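Local coordinates for Xcc1710-like domain-containing protein (Bordetella parapertussis 12822, PDB 3CPK) that is of unknown function and belongs to the DUF498/DUF598 family, as an Xcc1710-like domain protein, at residues 9-14 with 35-41. Residues are numbered along the deposited sequence; the frame is centred on the assembly and turned at random.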
# COMPACT_ATOMS: atom_id res chain seq x y z
N THR A 9 15.34 5.66 -13.32
CA THR A 9 14.16 4.79 -13.32
C THR A 9 12.86 5.54 -13.02
O THR A 9 12.79 6.29 -12.06
CB THR A 9 14.29 3.69 -12.24
OG1 THR A 9 15.60 3.10 -12.31
CG2 THR A 9 13.25 2.60 -12.45
N ALA A 10 11.82 5.32 -13.83
CA ALA A 10 10.54 5.99 -13.56
C ALA A 10 9.90 5.35 -12.32
O ALA A 10 10.01 4.14 -12.10
CB ALA A 10 9.62 5.88 -14.74
N LEU A 11 9.24 6.17 -11.51
CA LEU A 11 8.60 5.69 -10.29
C LEU A 11 7.09 5.45 -10.41
O LEU A 11 6.39 6.15 -11.15
CB LEU A 11 8.85 6.68 -9.15
CG LEU A 11 10.21 6.84 -8.45
CD1 LEU A 11 11.22 5.78 -8.90
CD2 LEU A 11 10.73 8.24 -8.71
N ASN A 12 6.61 4.47 -9.66
CA ASN A 12 5.19 4.16 -9.65
C ASN A 12 4.41 5.29 -8.98
O ASN A 12 4.68 5.70 -7.84
CB ASN A 12 4.93 2.83 -8.92
CG ASN A 12 5.37 1.62 -9.74
OD1 ASN A 12 5.12 1.55 -10.95
ND2 ASN A 12 6.02 0.66 -9.09
N THR A 13 3.43 5.77 -9.71
CA THR A 13 2.62 6.88 -9.29
C THR A 13 1.13 6.63 -9.41
O THR A 13 0.64 6.18 -10.45
CB THR A 13 3.02 8.10 -10.13
OG1 THR A 13 4.42 8.34 -9.96
CG2 THR A 13 2.23 9.33 -9.72
N VAL A 14 0.40 6.92 -8.33
CA VAL A 14 -1.04 6.79 -8.31
C VAL A 14 -1.55 7.94 -9.17
O VAL A 14 -1.49 9.11 -8.79
CB VAL A 14 -1.60 6.91 -6.89
CG1 VAL A 14 -3.10 7.18 -6.95
CG2 VAL A 14 -1.34 5.62 -6.12
N PHE A 35 2.78 -2.10 -3.98
CA PHE A 35 3.91 -1.67 -4.77
C PHE A 35 4.72 -0.62 -4.06
O PHE A 35 4.26 0.03 -3.13
CB PHE A 35 3.45 -1.15 -6.15
CG PHE A 35 2.53 0.04 -6.08
CD1 PHE A 35 3.03 1.34 -6.11
CD2 PHE A 35 1.15 -0.14 -5.96
CE1 PHE A 35 2.19 2.44 -6.03
CE2 PHE A 35 0.29 0.96 -5.88
CZ PHE A 35 0.81 2.25 -5.91
N ALA A 36 5.96 -0.49 -4.53
CA ALA A 36 6.91 0.47 -4.02
C ALA A 36 7.14 1.45 -5.16
O ALA A 36 6.56 1.28 -6.24
CB ALA A 36 8.21 -0.23 -3.66
N PRO A 37 7.95 2.49 -4.95
CA PRO A 37 8.20 3.45 -6.02
C PRO A 37 8.84 2.76 -7.22
O PRO A 37 8.50 3.01 -8.38
CB PRO A 37 9.13 4.46 -5.36
CG PRO A 37 8.65 4.45 -3.95
CD PRO A 37 8.48 2.99 -3.67
N GLU A 38 9.77 1.87 -6.92
CA GLU A 38 10.46 1.10 -7.94
C GLU A 38 9.87 -0.30 -7.95
O GLU A 38 9.33 -0.75 -6.95
CB GLU A 38 11.95 1.07 -7.62
CG GLU A 38 12.58 2.45 -7.57
CD GLU A 38 14.09 2.41 -7.50
OE1 GLU A 38 14.69 1.68 -8.31
OE2 GLU A 38 14.68 3.12 -6.65
N GLY A 39 9.96 -0.97 -9.10
CA GLY A 39 9.44 -2.32 -9.22
C GLY A 39 8.08 -2.39 -9.88
O GLY A 39 7.56 -1.38 -10.35
N PRO A 40 7.47 -3.59 -9.95
CA PRO A 40 6.15 -3.75 -10.57
C PRO A 40 5.04 -3.46 -9.57
O PRO A 40 5.27 -3.41 -8.35
CB PRO A 40 6.13 -5.23 -10.98
CG PRO A 40 7.59 -5.68 -10.90
CD PRO A 40 8.09 -4.90 -9.72
N VAL A 41 3.84 -3.27 -10.11
CA VAL A 41 2.66 -3.05 -9.29
C VAL A 41 2.15 -4.47 -9.13
O VAL A 41 1.56 -5.03 -10.05
CB VAL A 41 1.59 -2.26 -10.03
CG1 VAL A 41 0.36 -2.15 -9.16
CG2 VAL A 41 2.14 -0.89 -10.39
O HOH W 1 9.28 1.58 -11.24
O HOH W 2 5.73 -0.20 -12.72
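Asn12 reaches into the bend formed by residues 36-39, which belong to the hairpin connection between antiparallel strands 33-35 and 42-43. These two strands form one side of the mixed sheet of this Xcc1710-like domain. Residues 9-13 are the loop that leads into strand 14-18. The tight part of the contact is the Asn12 amide. Its CG stands anti to the carbonyl carbon (chi1 -73°), which points the ND2 edge of the amide at the carbonyls of Ala36 and Gly39. Asn12 ND2 gives one bond to Ala36 O (3.0 Å) and one to Gly39 O (2.8 Å). Both acceptors lie in or near the amide plane. They differ at the carbonyl: ND2 meets Ala36 O almost end-on, but stands well above the carbonyl plane of Gly39. Asn12 N also donates to Pro37 O (2.7 Å), in the carbonyl plane and on a lone pair. Three bonds from one residue therefore hold the bend, and the two at ND2 fix the amide's rotation. On the buried side Asn12 CB meets Phe35 CD1 (3.7 Å). Val14 CG2 comes to the edge of the same ring. Phe35 also meets Tyr130 edge-to-face, and the hydroxyl of Tyr130 bonds to Asn12 O, so helix 123-135 helps cover this side.

The other side is loose and exposed. Leu11 CG lies against Pro37 CB (4.0 Å), and Leu11 CD1 runs beside Glu38 CG (3.8 Å). Thr9 approaches Glu38 without a bond. Two waters join the segments: one at Ala10, the other at the Asn12 amide. The first donates to Ala10 O and, over a longer distance, to Pro37 O. The second donates to Asn12 OD1 (2.6 Å) and, over a longer distance, to Gly39 O, the carbonyl that also accepts ND2.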